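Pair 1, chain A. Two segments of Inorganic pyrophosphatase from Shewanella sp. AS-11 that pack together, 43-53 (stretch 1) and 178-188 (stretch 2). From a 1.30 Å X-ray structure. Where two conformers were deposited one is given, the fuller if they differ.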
# COMPACT_ATOMS: atom_id res chain seq x y z
N SER A 43 6.41 -0.00 8.91
CA SER A 43 5.56 -0.95 9.63
C SER A 43 6.41 -2.09 10.20
O SER A 43 7.52 -2.35 9.72
CB SER A 43 4.52 -1.53 8.73
OG SER A 43 5.14 -2.40 7.79
N PRO A 44 5.90 -2.80 11.22
CA PRO A 44 6.58 -4.02 11.66
C PRO A 44 6.85 -5.02 10.54
O PRO A 44 7.92 -5.63 10.52
CB PRO A 44 5.69 -4.56 12.77
CG PRO A 44 5.04 -3.30 13.34
CD PRO A 44 4.79 -2.42 12.12
N GLU A 45 5.89 -5.19 9.64
CA GLU A 45 6.09 -6.14 8.53
C GLU A 45 7.28 -5.71 7.69
O GLU A 45 8.14 -6.53 7.31
CB GLU A 45 4.83 -6.20 7.65
CG GLU A 45 4.94 -7.17 6.50
CD GLU A 45 4.13 -6.94 5.26
OE1 GLU A 45 4.33 -5.99 4.57
OE2 GLU A 45 3.38 -7.83 4.97
N THR A 46 7.36 -4.43 7.33
CA THR A 46 8.45 -3.97 6.47
C THR A 46 9.78 -4.09 7.20
O THR A 46 10.79 -4.46 6.61
CB THR A 46 8.24 -2.55 5.95
OG1 THR A 46 6.94 -2.47 5.36
CG2 THR A 46 9.29 -2.16 4.95
N ALA A 47 9.81 -3.76 8.49
CA ALA A 47 11.05 -3.91 9.27
C ALA A 47 11.51 -5.37 9.21
O ALA A 47 12.71 -5.63 9.11
CB ALA A 47 10.83 -3.42 10.68
N PHE A 48 10.57 -6.30 9.35
CA PHE A 48 10.87 -7.74 9.28
C PHE A 48 11.51 -8.09 7.96
O PHE A 48 12.52 -8.82 7.90
CB PHE A 48 9.58 -8.51 9.55
CG PHE A 48 9.67 -10.01 9.39
CD1 PHE A 48 10.03 -10.78 10.46
CD2 PHE A 48 9.40 -10.63 8.18
CE1 PHE A 48 10.14 -12.16 10.34
CE2 PHE A 48 9.50 -12.02 8.06
CZ PHE A 48 9.85 -12.77 9.15
N ILE A 49 10.93 -7.61 6.87
CA ILE A 49 11.45 -7.93 5.51
C ILE A 49 12.88 -7.37 5.36
O ILE A 49 13.79 -8.07 4.89
CB ILE A 49 10.52 -7.36 4.44
CG1 ILE A 49 9.15 -8.06 4.45
CG2 ILE A 49 11.17 -7.41 3.07
CD1 ILE A 49 8.10 -7.31 3.64
N LEU A 50 13.06 -6.10 5.72
CA LEU A 50 14.38 -5.48 5.52
C LEU A 50 15.42 -6.17 6.40
O LEU A 50 16.55 -6.35 5.96
CB LEU A 50 14.35 -3.97 5.78
CG LEU A 50 13.50 -3.14 4.83
CD1 LEU A 50 13.87 -1.67 4.95
CD2 LEU A 50 13.58 -3.58 3.36
N GLU A 51 15.07 -6.54 7.62
CA GLU A 51 16.05 -7.20 8.50
C GLU A 51 16.41 -8.55 7.89
O GLU A 51 17.60 -8.95 7.89
CB GLU A 51 15.50 -7.33 9.92
CG GLU A 51 16.53 -7.92 10.88
CD GLU A 51 16.84 -9.40 10.85
OE1 GLU A 51 16.03 -10.20 10.37
OE2 GLU A 51 17.95 -9.75 11.37
N LYS A 52 15.42 -9.26 7.35
CA LYS A 52 15.66 -10.62 6.82
C LYS A 52 16.70 -10.59 5.71
O LYS A 52 17.50 -11.51 5.59
CB LYS A 52 14.35 -11.21 6.32
CG LYS A 52 14.45 -12.61 5.76
CD LYS A 52 13.11 -13.15 5.41
CE LYS A 52 13.17 -14.52 4.76
NZ LYS A 52 13.78 -15.52 5.67
N PHE A 53 16.67 -9.56 4.87
CA PHE A 53 17.54 -9.48 3.68
C PHE A 53 18.65 -8.44 3.83
O PHE A 53 19.39 -8.24 2.87
CB PHE A 53 16.69 -9.27 2.42
CG PHE A 53 15.88 -10.49 2.07
CD1 PHE A 53 16.49 -11.59 1.51
CD2 PHE A 53 14.56 -10.54 2.41
CE1 PHE A 53 15.75 -12.75 1.28
CE2 PHE A 53 13.83 -11.69 2.17
CZ PHE A 53 14.42 -12.78 1.59
N GLU A 178 5.56 -19.78 2.84
CA GLU A 178 5.78 -19.66 4.31
C GLU A 178 6.39 -18.31 4.65
O GLU A 178 6.08 -17.81 5.73
CB GLU A 178 6.58 -20.83 4.85
CG GLU A 178 5.67 -22.00 5.16
CD GLU A 178 4.68 -21.73 6.29
OE1 GLU A 178 3.49 -21.65 6.00
OE2 GLU A 178 5.12 -21.56 7.45
N VAL A 179 7.22 -17.73 3.80
CA VAL A 179 7.66 -16.35 4.03
C VAL A 179 6.42 -15.45 4.02
O VAL A 179 6.30 -14.58 4.87
CB VAL A 179 8.73 -15.91 3.03
CG1 VAL A 179 9.10 -14.45 3.25
CG2 VAL A 179 9.97 -16.79 3.12
N GLY A 180 5.51 -15.67 3.08
CA GLY A 180 4.23 -14.95 3.01
C GLY A 180 3.51 -15.04 4.33
O GLY A 180 3.07 -14.03 4.89
N MET A 181 3.33 -16.26 4.83
CA MET A 181 2.59 -16.44 6.08
C MET A 181 3.33 -15.76 7.24
O MET A 181 2.68 -15.17 8.09
CB MET A 181 2.34 -17.92 6.34
CG MET A 181 1.38 -18.12 7.49
SD MET A 181 -0.26 -17.36 7.27
CE MET A 181 -0.86 -18.28 5.87
N ASP A 182 4.65 -15.84 7.26
CA ASP A 182 5.44 -15.16 8.31
C ASP A 182 5.05 -13.68 8.36
O ASP A 182 4.89 -13.10 9.44
CB ASP A 182 6.93 -15.28 8.08
CG ASP A 182 7.53 -16.62 8.38
OD1 ASP A 182 6.81 -17.45 8.92
OD2 ASP A 182 8.67 -16.81 7.96
N MET A 183 5.00 -13.04 7.21
CA MET A 183 4.68 -11.60 7.15
C MET A 183 3.32 -11.32 7.76
O MET A 183 3.16 -10.30 8.47
CB MET A 183 4.74 -11.11 5.72
CG MET A 183 6.21 -10.98 5.24
SD MET A 183 6.31 -10.27 3.59
CE MET A 183 5.63 -11.62 2.63
N PHE A 184 2.34 -12.16 7.46
CA PHE A 184 0.99 -11.96 8.04
C PHE A 184 0.94 -12.32 9.52
O PHE A 184 0.15 -11.70 10.23
CB PHE A 184 -0.08 -12.62 7.17
CG PHE A 184 -0.30 -11.85 5.89
CD1 PHE A 184 -1.10 -10.72 5.89
CD2 PHE A 184 0.37 -12.18 4.73
CE1 PHE A 184 -1.22 -9.95 4.73
CE2 PHE A 184 0.23 -11.43 3.59
CZ PHE A 184 -0.55 -10.30 3.59
N LYS A 185 1.77 -13.21 9.98
CA LYS A 185 1.90 -13.43 11.45
C LYS A 185 2.49 -12.18 12.11
O LYS A 185 2.03 -11.78 13.16
CB LYS A 185 2.75 -14.67 11.73
CG LYS A 185 2.08 -15.98 11.35
CD LYS A 185 2.97 -17.16 11.69
CE LYS A 185 2.43 -18.48 11.34
NZ LYS A 185 3.18 -19.49 12.14
N VAL A 186 3.46 -11.54 11.48
CA VAL A 186 3.97 -10.25 12.01
C VAL A 186 2.86 -9.22 12.02
O VAL A 186 2.68 -8.52 13.04
CB VAL A 186 5.19 -9.79 11.23
CG1 VAL A 186 5.60 -8.38 11.64
CG2 VAL A 186 6.36 -10.74 11.44
N LYS A 187 2.09 -9.10 10.95
CA LYS A 187 1.01 -8.11 10.88
C LYS A 187 -0.02 -8.37 11.97
O LYS A 187 -0.68 -7.42 12.40
CB LYS A 187 0.32 -8.10 9.51
CG LYS A 187 1.11 -7.45 8.39
CD LYS A 187 0.34 -7.37 7.03
CE LYS A 187 0.77 -6.25 6.04
NZ LYS A 187 0.35 -6.37 4.59
N SER A 188 -0.21 -9.61 12.39
CA SER A 188 -1.25 -10.00 13.35
C SER A 188 -0.83 -9.70 14.79
O SER A 188 -1.67 -9.85 15.68
CB SER A 188 -1.55 -11.46 13.19
OG SER A 188 -2.05 -11.77 11.88
O HOH W 1 2.83 -4.20 3.73
O HOH W 2 10.49 -15.54 6.74

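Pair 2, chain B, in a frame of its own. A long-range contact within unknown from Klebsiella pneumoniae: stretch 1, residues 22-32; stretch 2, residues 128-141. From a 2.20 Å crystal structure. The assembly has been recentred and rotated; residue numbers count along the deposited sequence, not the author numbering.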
# COMPACT_ATOMS: atom_id res chain seq x y z
N ALA B 22 -11.66 -18.21 25.55
CA ALA B 22 -11.60 -19.57 26.06
C ALA B 22 -12.89 -20.29 25.74
O ALA B 22 -12.88 -21.50 25.47
CB ALA B 22 -11.33 -19.58 27.55
N ALA B 23 -13.99 -19.54 25.77
CA ALA B 23 -15.30 -20.06 25.41
C ALA B 23 -15.23 -20.58 23.98
O ALA B 23 -15.44 -21.77 23.72
CB ALA B 23 -16.35 -18.96 25.52
N VAL B 24 -14.91 -19.67 23.06
CA VAL B 24 -14.72 -19.94 21.64
C VAL B 24 -13.80 -21.13 21.40
O VAL B 24 -14.12 -22.02 20.61
CB VAL B 24 -14.21 -18.66 20.91
CG1 VAL B 24 -13.64 -18.96 19.52
CG2 VAL B 24 -15.32 -17.65 20.81
N GLU B 25 -12.67 -21.17 22.11
CA GLU B 25 -11.69 -22.23 21.95
C GLU B 25 -12.24 -23.58 22.39
O GLU B 25 -11.80 -24.64 21.93
CB GLU B 25 -10.42 -21.90 22.74
CG GLU B 25 -9.14 -22.53 22.18
CD GLU B 25 -7.94 -22.42 23.12
OE1 GLU B 25 -8.00 -21.65 24.12
OE2 GLU B 25 -6.93 -23.11 22.85
N LYS B 26 -13.22 -23.56 23.28
CA LYS B 26 -13.75 -24.78 23.84
C LYS B 26 -14.90 -25.25 22.98
O LYS B 26 -15.09 -26.45 22.80
CB LYS B 26 -14.23 -24.52 25.25
CG LYS B 26 -14.14 -25.69 26.19
CD LYS B 26 -14.96 -25.39 27.45
CE LYS B 26 -16.02 -26.45 27.68
NZ LYS B 26 -16.94 -26.07 28.79
N LYS B 27 -15.66 -24.31 22.47
CA LYS B 27 -16.75 -24.63 21.56
C LYS B 27 -16.25 -25.09 20.19
O LYS B 27 -16.78 -26.03 19.62
CB LYS B 27 -17.69 -23.44 21.39
CG LYS B 27 -18.93 -23.73 20.54
CD LYS B 27 -19.94 -24.56 21.28
CE LYS B 27 -20.92 -25.20 20.31
NZ LYS B 27 -21.55 -26.41 20.93
N ALA B 28 -15.23 -24.40 19.68
CA ALA B 28 -14.68 -24.72 18.38
C ALA B 28 -14.15 -26.15 18.43
O ALA B 28 -14.29 -26.91 17.48
CB ALA B 28 -13.59 -23.77 18.02
N THR B 29 -13.57 -26.52 19.58
CA THR B 29 -12.97 -27.84 19.73
C THR B 29 -13.93 -29.02 19.61
O THR B 29 -13.61 -30.01 18.94
CB THR B 29 -12.09 -27.89 20.97
OG1 THR B 29 -10.72 -27.77 20.55
CG2 THR B 29 -12.29 -29.20 21.79
N GLU B 30 -15.11 -28.88 20.19
CA GLU B 30 -16.14 -29.93 20.17
C GLU B 30 -17.02 -29.98 18.91
O GLU B 30 -17.66 -31.01 18.62
CB GLU B 30 -17.03 -29.81 21.42
CG GLU B 30 -17.49 -28.40 21.72
CD GLU B 30 -18.60 -28.34 22.76
OE1 GLU B 30 -19.79 -28.19 22.37
OE2 GLU B 30 -18.27 -28.44 23.97
N ILE B 31 -17.06 -28.88 18.16
CA ILE B 31 -17.56 -28.94 16.78
C ILE B 31 -16.44 -29.15 15.75
O ILE B 31 -16.65 -28.95 14.54
CB ILE B 31 -18.48 -27.75 16.40
CG1 ILE B 31 -17.83 -26.41 16.73
CG2 ILE B 31 -19.83 -27.90 17.04
CD1 ILE B 31 -18.16 -25.30 15.74
N ASN B 32 -15.27 -29.54 16.27
CA ASN B 32 -14.15 -30.09 15.51
C ASN B 32 -13.61 -29.14 14.49
O ASN B 32 -13.42 -29.51 13.33
CB ASN B 32 -14.53 -31.40 14.83
CG ASN B 32 -14.34 -32.60 15.73
OD1 ASN B 32 -15.19 -33.50 15.76
ND2 ASN B 32 -13.22 -32.64 16.47
N GLU B 128 -21.34 -20.14 8.73
CA GLU B 128 -22.28 -20.53 9.78
C GLU B 128 -21.60 -20.85 11.11
O GLU B 128 -22.10 -20.45 12.15
CB GLU B 128 -23.13 -21.73 9.36
CG GLU B 128 -23.61 -21.72 7.92
CD GLU B 128 -22.72 -22.54 6.98
OE1 GLU B 128 -21.73 -21.96 6.46
OE2 GLU B 128 -23.01 -23.74 6.74
N GLN B 129 -20.48 -21.59 11.05
CA GLN B 129 -19.67 -21.86 12.23
C GLN B 129 -19.06 -20.62 12.88
O GLN B 129 -19.22 -20.41 14.09
CB GLN B 129 -18.58 -22.87 11.91
CG GLN B 129 -19.09 -24.30 11.82
CD GLN B 129 -18.08 -25.22 11.22
OE1 GLN B 129 -17.14 -24.78 10.55
NE2 GLN B 129 -18.24 -26.52 11.47
N ASP B 130 -18.36 -19.82 12.07
CA ASP B 130 -17.78 -18.55 12.51
C ASP B 130 -18.78 -17.74 13.34
O ASP B 130 -18.46 -17.25 14.42
CB ASP B 130 -17.32 -17.71 11.31
CG ASP B 130 -16.27 -18.42 10.48
OD1 ASP B 130 -15.62 -19.35 11.00
OD2 ASP B 130 -16.10 -18.03 9.29
N GLN B 131 -20.00 -17.66 12.83
CA GLN B 131 -21.03 -16.83 13.40
C GLN B 131 -21.59 -17.45 14.70
O GLN B 131 -21.99 -16.72 15.61
CB GLN B 131 -22.12 -16.61 12.36
CG GLN B 131 -22.95 -15.39 12.60
CD GLN B 131 -24.24 -15.41 11.83
OE1 GLN B 131 -24.29 -15.84 10.66
NE2 GLN B 131 -25.32 -14.95 12.48
N LEU B 132 -21.60 -18.78 14.75
CA LEU B 132 -22.08 -19.57 15.90
C LEU B 132 -21.09 -19.42 17.05
O LEU B 132 -21.47 -19.47 18.22
CB LEU B 132 -22.21 -21.05 15.50
CG LEU B 132 -22.52 -22.12 16.58
CD1 LEU B 132 -23.42 -23.25 16.03
CD2 LEU B 132 -21.26 -22.77 17.15
N LEU B 133 -19.82 -19.26 16.70
CA LEU B 133 -18.75 -19.17 17.67
C LEU B 133 -18.61 -17.72 18.10
O LEU B 133 -18.09 -17.43 19.17
CB LEU B 133 -17.43 -19.66 17.07
CG LEU B 133 -17.35 -21.12 16.67
CD1 LEU B 133 -16.04 -21.39 16.04
CD2 LEU B 133 -17.54 -22.02 17.87
N ALA B 134 -19.09 -16.82 17.24
CA ALA B 134 -19.09 -15.41 17.53
C ALA B 134 -20.19 -15.07 18.53
O ALA B 134 -19.95 -14.32 19.47
CB ALA B 134 -19.24 -14.61 16.25
N GLN B 135 -21.38 -15.65 18.34
CA GLN B 135 -22.48 -15.53 19.31
C GLN B 135 -22.14 -16.21 20.64
O GLN B 135 -22.43 -15.69 21.70
CB GLN B 135 -23.79 -16.12 18.75
CG GLN B 135 -25.06 -15.71 19.52
CD GLN B 135 -25.31 -14.18 19.59
OE1 GLN B 135 -25.50 -13.61 20.68
NE2 GLN B 135 -25.31 -13.52 18.43
N CYS B 136 -21.49 -17.36 20.54
CA CYS B 136 -20.91 -18.09 21.64
C CYS B 136 -20.02 -17.22 22.53
O CYS B 136 -20.10 -17.30 23.74
CB CYS B 136 -20.12 -19.25 21.05
SG CYS B 136 -18.94 -20.12 22.10
N ALA B 137 -19.18 -16.39 21.92
CA ALA B 137 -18.39 -15.39 22.64
C ALA B 137 -19.27 -14.35 23.36
O ALA B 137 -19.04 -14.04 24.53
CB ALA B 137 -17.42 -14.69 21.70
N LEU B 138 -20.27 -13.82 22.66
CA LEU B 138 -21.21 -12.86 23.23
C LEU B 138 -21.96 -13.45 24.43
O LEU B 138 -22.07 -12.83 25.47
CB LEU B 138 -22.19 -12.37 22.15
CG LEU B 138 -21.62 -11.74 20.86
CD1 LEU B 138 -22.64 -10.86 20.23
CD2 LEU B 138 -20.38 -10.91 21.12
N ASP B 139 -22.44 -14.68 24.27
CA ASP B 139 -23.12 -15.41 25.34
C ASP B 139 -22.24 -15.62 26.58
O ASP B 139 -22.76 -15.68 27.71
CB ASP B 139 -23.59 -16.76 24.82
CG ASP B 139 -24.94 -16.68 24.16
OD1 ASP B 139 -25.64 -15.67 24.35
OD2 ASP B 139 -25.31 -17.65 23.45
N CYS B 140 -20.93 -15.77 26.36
CA CYS B 140 -19.96 -15.82 27.46
C CYS B 140 -19.89 -14.43 28.11
O CYS B 140 -19.97 -14.31 29.34
CB CYS B 140 -18.59 -16.29 26.96
SG CYS B 140 -17.11 -15.97 28.02
N PHE B 141 -19.77 -13.40 27.27
CA PHE B 141 -19.60 -12.04 27.76
C PHE B 141 -20.71 -11.70 28.74
O PHE B 141 -20.44 -11.33 29.88
CB PHE B 141 -19.58 -11.02 26.61
CG PHE B 141 -19.69 -9.58 27.08
CD1 PHE B 141 -18.60 -8.94 27.67
CD2 PHE B 141 -20.87 -8.87 26.93
CE1 PHE B 141 -18.70 -7.63 28.11
CE2 PHE B 141 -20.98 -7.56 27.37
CZ PHE B 141 -19.89 -6.94 27.96

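Two helices that cross steeply and run in roughly opposing directions present each other with a fixed set of facing positions, and quite different residues can fill them. In pair 1 the helix axes approach to 8.9 Å with 139° between their N-to-C directions; in pair 2 the values are 8.7 Å and 138°. Fourteen central residues superpose with an RMSD of 0.5 Å, and the buried surface is similar, 498 Å² against 456 Å². No hydrogen bond joins the two stretches in either pair, so side-chain packing carries most of the contact.

The closest match in side-chain position is Val186(A) with Cys136(B), whose side-chain centres fall 0.3 Å apart. Both point toward the other helix and both have a t chi1. Val186(A) places CG2 over one face of the Phe48(A) ring, 4.1 Å from its centroid, a CH-pi contact, while its CG1 lies 4.0 Å from CB of Pro44(A). In pair 2 the single SG of Cys136(B) occupies the same pocket, 3.6 Å from CB of Lys27(B) and 4.4 Å from CB of Ala23(B). These partners are the counterparts of Phe48(A) and Pro44(A). The position of the aromatic ring is thus taken by the aliphatic part of a lysine, whose CG also lies 3.5 Å from CD2 of Leu133(B). The lysine's end leads away from the other helix, and its NZ forms a salt bridge with OE1 of Glu30(B) at 2.9 Å, so the chain packs without burying its charge in the contact.

A second matched pair of positions shows a sharper change of chemistry. Glu45(A) and Lys187(A) form a salt bridge, OE2 to NZ at 3.4 Å, and a water accepts a weak hydrogen bond from that NZ while donating to OE1 of Glu45(A). Their counterparts, Val24(B) and Ala137(B), make an apolar contact instead, CG2 to CB at 3.7 Å. The short side chains meet directly where the long ones reach across with their ends.

Bulk also differs at one pair of matched positions. Ile49(A) extends its CD1 to within 3.5 Å of SD of Met183(A); at the equivalent positions Ala28(B) offers only CB, which lies 3.9 Å from CD1 of Leu133(B). Farther along, Lys52(A) brings CE to 4.3 Å from CG2 of Val179(A), whereas Ile31(B), just past its helix, sets CD1 4.2 Å from CG of Gln129(B). A common backbone frame therefore fixes where side chains meet, but not their chemistry.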